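Local coordinates for protein of unknown function, DUF964 (Geobacillus stearothermophilus, PDB 2OEQ) that is of unknown function but belongs to the YlbF/YmcA family, whose relatives regulate the competence factor ComK, and so may play a similar regulatory role, at residues C[51-55]-C[69-73]. Coordinates in Å, arbitrary orientation, origin at the centre of the assembly. Residues are numbered along the deposited sequence.
Sequences IQLRL and EIEQA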
ATOM      1  N   ILE C  51     -16.848  -1.884 -17.997  1.00 48.98           N
ATOM      2  CA  ILE C  51     -16.539  -0.453 -18.010  1.00 48.98           C
ATOM      3  C   ILE C  51     -15.451  -0.141 -16.983  1.00 48.98           C
ATOM      4  O   ILE C  51     -14.514   0.620 -17.233  1.00 48.98           O
ATOM      5  CB  ILE C  51     -17.830   0.421 -17.757  1.00 61.43           C
ATOM      6  CG1 ILE C  51     -17.448   1.857 -17.387  1.00 61.43           C
ATOM      7  CG2 ILE C  51     -18.677  -0.176 -16.658  1.00 61.43           C
ATOM      8  CD1 ILE C  51     -16.576   2.594 -18.425  1.00 61.43           C
ATOM      9  N   GLN C  52     -15.582  -0.770 -15.832  1.00 53.36           N
ATOM     10  CA  GLN C  52     -14.654  -0.619 -14.723  1.00 53.36           C
ATOM     11  C   GLN C  52     -13.373  -1.414 -15.010  1.00 53.36           C
ATOM     12  O   GLN C  52     -12.298  -1.074 -14.546  1.00 53.36           O
ATOM     13  CB  GLN C  52     -15.320  -1.166 -13.465  1.00 64.08           C
ATOM     14  CG  GLN C  52     -15.371  -0.261 -12.275  1.00 64.08           C
ATOM     15  CD  GLN C  52     -15.637  -1.065 -11.013  1.00 64.08           C
ATOM     16  OE1 GLN C  52     -15.560  -0.539  -9.901  1.00 64.08           O
ATOM     17  NE2 GLN C  52     -15.951  -2.355 -11.180  1.00 64.08           N
ATOM     18  N   LEU C  53     -13.509  -2.484 -15.778  1.00 47.08           N
ATOM     19  CA  LEU C  53     -12.379  -3.342 -16.145  1.00 47.08           C
ATOM     20  C   LEU C  53     -11.539  -2.695 -17.240  1.00 47.08           C
ATOM     21  O   LEU C  53     -10.345  -2.940 -17.335  1.00 47.08           O
ATOM     22  CB  LEU C  53     -12.889  -4.683 -16.653  1.00 41.80           C
ATOM     23  CG  LEU C  53     -12.143  -5.912 -16.159  1.00 41.80           C
ATOM     24  CD1 LEU C  53     -12.738  -7.137 -16.848  1.00 41.80           C
ATOM     25  CD2 LEU C  53     -10.651  -5.782 -16.445  1.00 41.80           C
ATOM     26  N   ARG C  54     -12.171  -1.885 -18.081  1.00 59.17           N
ATOM     27  CA  ARG C  54     -11.442  -1.212 -19.146  1.00 59.17           C
ATOM     28  C   ARG C  54     -10.737   0.009 -18.578  1.00 59.17           C
ATOM     29  O   ARG C  54      -9.559   0.225 -18.862  1.00 59.17           O
ATOM     30  CB  ARG C  54     -12.373  -0.799 -20.293  1.00104.09           C
ATOM     31  CG  ARG C  54     -12.900  -1.969 -21.106  1.00104.09           C
ATOM     32  CD  ARG C  54     -13.727  -1.501 -22.275  1.00104.09           C
ATOM     33  NE  ARG C  54     -14.547  -0.356 -21.904  1.00104.09           N
ATOM     34  CZ  ARG C  54     -15.737  -0.087 -22.431  1.00104.09           C
ATOM     35  NH1 ARG C  54     -16.248  -0.896 -23.352  1.00104.09           N
ATOM     36  NH2 ARG C  54     -16.411   0.992 -22.046  1.00104.09           N
ATOM     37  N   LEU C  55     -11.446   0.803 -17.773  1.00 53.10           N
ATOM     38  CA  LEU C  55     -10.838   1.984 -17.178  1.00 53.10           C
ATOM     39  C   LEU C  55      -9.572   1.605 -16.422  1.00 53.10           C
ATOM     40  O   LEU C  55      -8.579   2.339 -16.441  1.00 53.10           O
ATOM     41  CB  LEU C  55     -11.809   2.672 -16.232  1.00 62.27           C
ATOM     42  CG  LEU C  55     -12.839   3.584 -16.895  1.00 62.27           C
ATOM     43  CD1 LEU C  55     -13.725   4.183 -15.829  1.00 62.27           C
ATOM     44  CD2 LEU C  55     -12.153   4.691 -17.664  1.00 62.27           C
ATOM     45  N   GLU C  69     -16.224   9.370 -19.499  1.00 73.19           N
ATOM     46  CA  GLU C  69     -15.814   8.011 -19.147  1.00 73.19           C
ATOM     47  C   GLU C  69     -16.145   7.690 -17.705  1.00 73.19           C
ATOM     48  O   GLU C  69     -16.523   6.567 -17.373  1.00 73.19           O
ATOM     49  CB  GLU C  69     -14.311   7.834 -19.358  1.00125.18           C
ATOM     50  CG  GLU C  69     -13.924   7.343 -20.736  1.00125.18           C
ATOM     51  CD  GLU C  69     -12.431   7.144 -20.875  1.00125.18           C
ATOM     52  OE1 GLU C  69     -11.696   8.148 -21.026  1.00125.18           O
ATOM     53  OE2 GLU C  69     -11.997   5.975 -20.819  1.00125.18           O
ATOM     54  N   ILE C  70     -15.999   8.692 -16.852  1.00 69.90           N
ATOM     55  CA  ILE C  70     -16.261   8.527 -15.444  1.00 69.90           C
ATOM     56  C   ILE C  70     -17.719   8.725 -15.074  1.00 69.90           C
ATOM     57  O   ILE C  70     -18.212   8.073 -14.156  1.00 69.90           O
ATOM     58  CB  ILE C  70     -15.358   9.463 -14.644  1.00 52.64           C
ATOM     59  CG1 ILE C  70     -13.914   9.031 -14.875  1.00 52.64           C
ATOM     60  CG2 ILE C  70     -15.708   9.428 -13.156  1.00 52.64           C
ATOM     61  CD1 ILE C  70     -13.725   7.508 -14.917  1.00 52.64           C
ATOM     62  N   GLU C  71     -18.405   9.614 -15.792  1.00 79.48           N
ATOM     63  CA  GLU C  71     -19.825   9.882 -15.546  1.00 79.48           C
ATOM     64  C   GLU C  71     -20.588   8.658 -16.046  1.00 79.48           C
ATOM     65  O   GLU C  71     -21.549   8.194 -15.433  1.00 79.48           O
ATOM     66  CB  GLU C  71     -20.270  11.149 -16.297  1.00 75.50           C
ATOM     67  CG  GLU C  71     -19.259  12.314 -16.198  1.00 75.50           C
ATOM     68  CD  GLU C  71     -19.811  13.663 -16.654  1.00 75.50           C
ATOM     69  OE1 GLU C  71     -20.578  13.690 -17.644  1.00 75.50           O
ATOM     70  OE2 GLU C  71     -19.463  14.696 -16.028  1.00 75.50           O
ATOM     71  N   GLN C  72     -20.134   8.134 -17.174  1.00 55.81           N
ATOM     72  CA  GLN C  72     -20.732   6.949 -17.756  1.00 55.81           C
ATOM     73  C   GLN C  72     -20.642   5.870 -16.702  1.00 55.81           C
ATOM     74  O   GLN C  72     -21.631   5.233 -16.360  1.00 55.81           O
ATOM     75  CB  GLN C  72     -19.948   6.535 -19.005  1.00136.10           C
ATOM     76  CG  GLN C  72     -20.098   5.077 -19.410  1.00136.10           C
ATOM     77  CD  GLN C  72     -19.340   4.747 -20.686  1.00136.10           C
ATOM     78  OE1 GLN C  72     -19.691   5.221 -21.763  1.00136.10           O
ATOM     79  NE2 GLN C  72     -18.293   3.937 -20.566  1.00136.10           N
ATOM     80  N   ALA C  73     -19.435   5.692 -16.183  1.00 37.50           N
ATOM     81  CA  ALA C  73     -19.169   4.682 -15.161  1.00 37.50           C
ATOM     82  C   ALA C  73     -19.927   4.996 -13.864  1.00 37.50           C
ATOM     83  O   ALA C  73     -20.583   4.138 -13.274  1.00 37.50           O
ATOM     84  CB  ALA C  73     -17.659   4.609 -14.904  1.00 29.19           C
TER
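Two consecutive helices pack antiparallel here, side chain against side chain: 51-55 belongs to helix 39-60 and 69-73 to helix 67-81, the two arms of a hairpin joined by the loop between them. The axes of segments 51-55 and 69-73 come within 10.7 Å, with 151° between their N-to-C directions, and the arms spread toward the loop: the CA atoms of I51 and A73 are 6.4 Å apart, those of L55 and E69 8.1 Å. A73 makes the close end possible, because its small methyl lets I51 lie against it, with I51 CG1 3.7 Å from A73 CB. One turn on, where the gap is wider, L55 fills it: its CD1 reaches I70 CD1 at 3.4 Å and A73 CB at 4.1 Å. I65, in the connecting loop, touches both L55 and I70 and extends this apolar patch. Polar chains flank the seam without bonding across it. Q72 lays its amide alongside I51, NE2 standing 3.1 Å from I51 CD1, a tight approach, while the carboxylate of E69 passes L55 (OE2 to CD2, 3.4 Å) and forms a salt bridge with K58 farther along helix 39-60. E71, out of reach of 51-55, salt-bridges R88 of the second subunit, whose Q94 also packs on I70. The arrangement is an antiparallel helical hairpin, as found in helix bundles such as this all-helical protein.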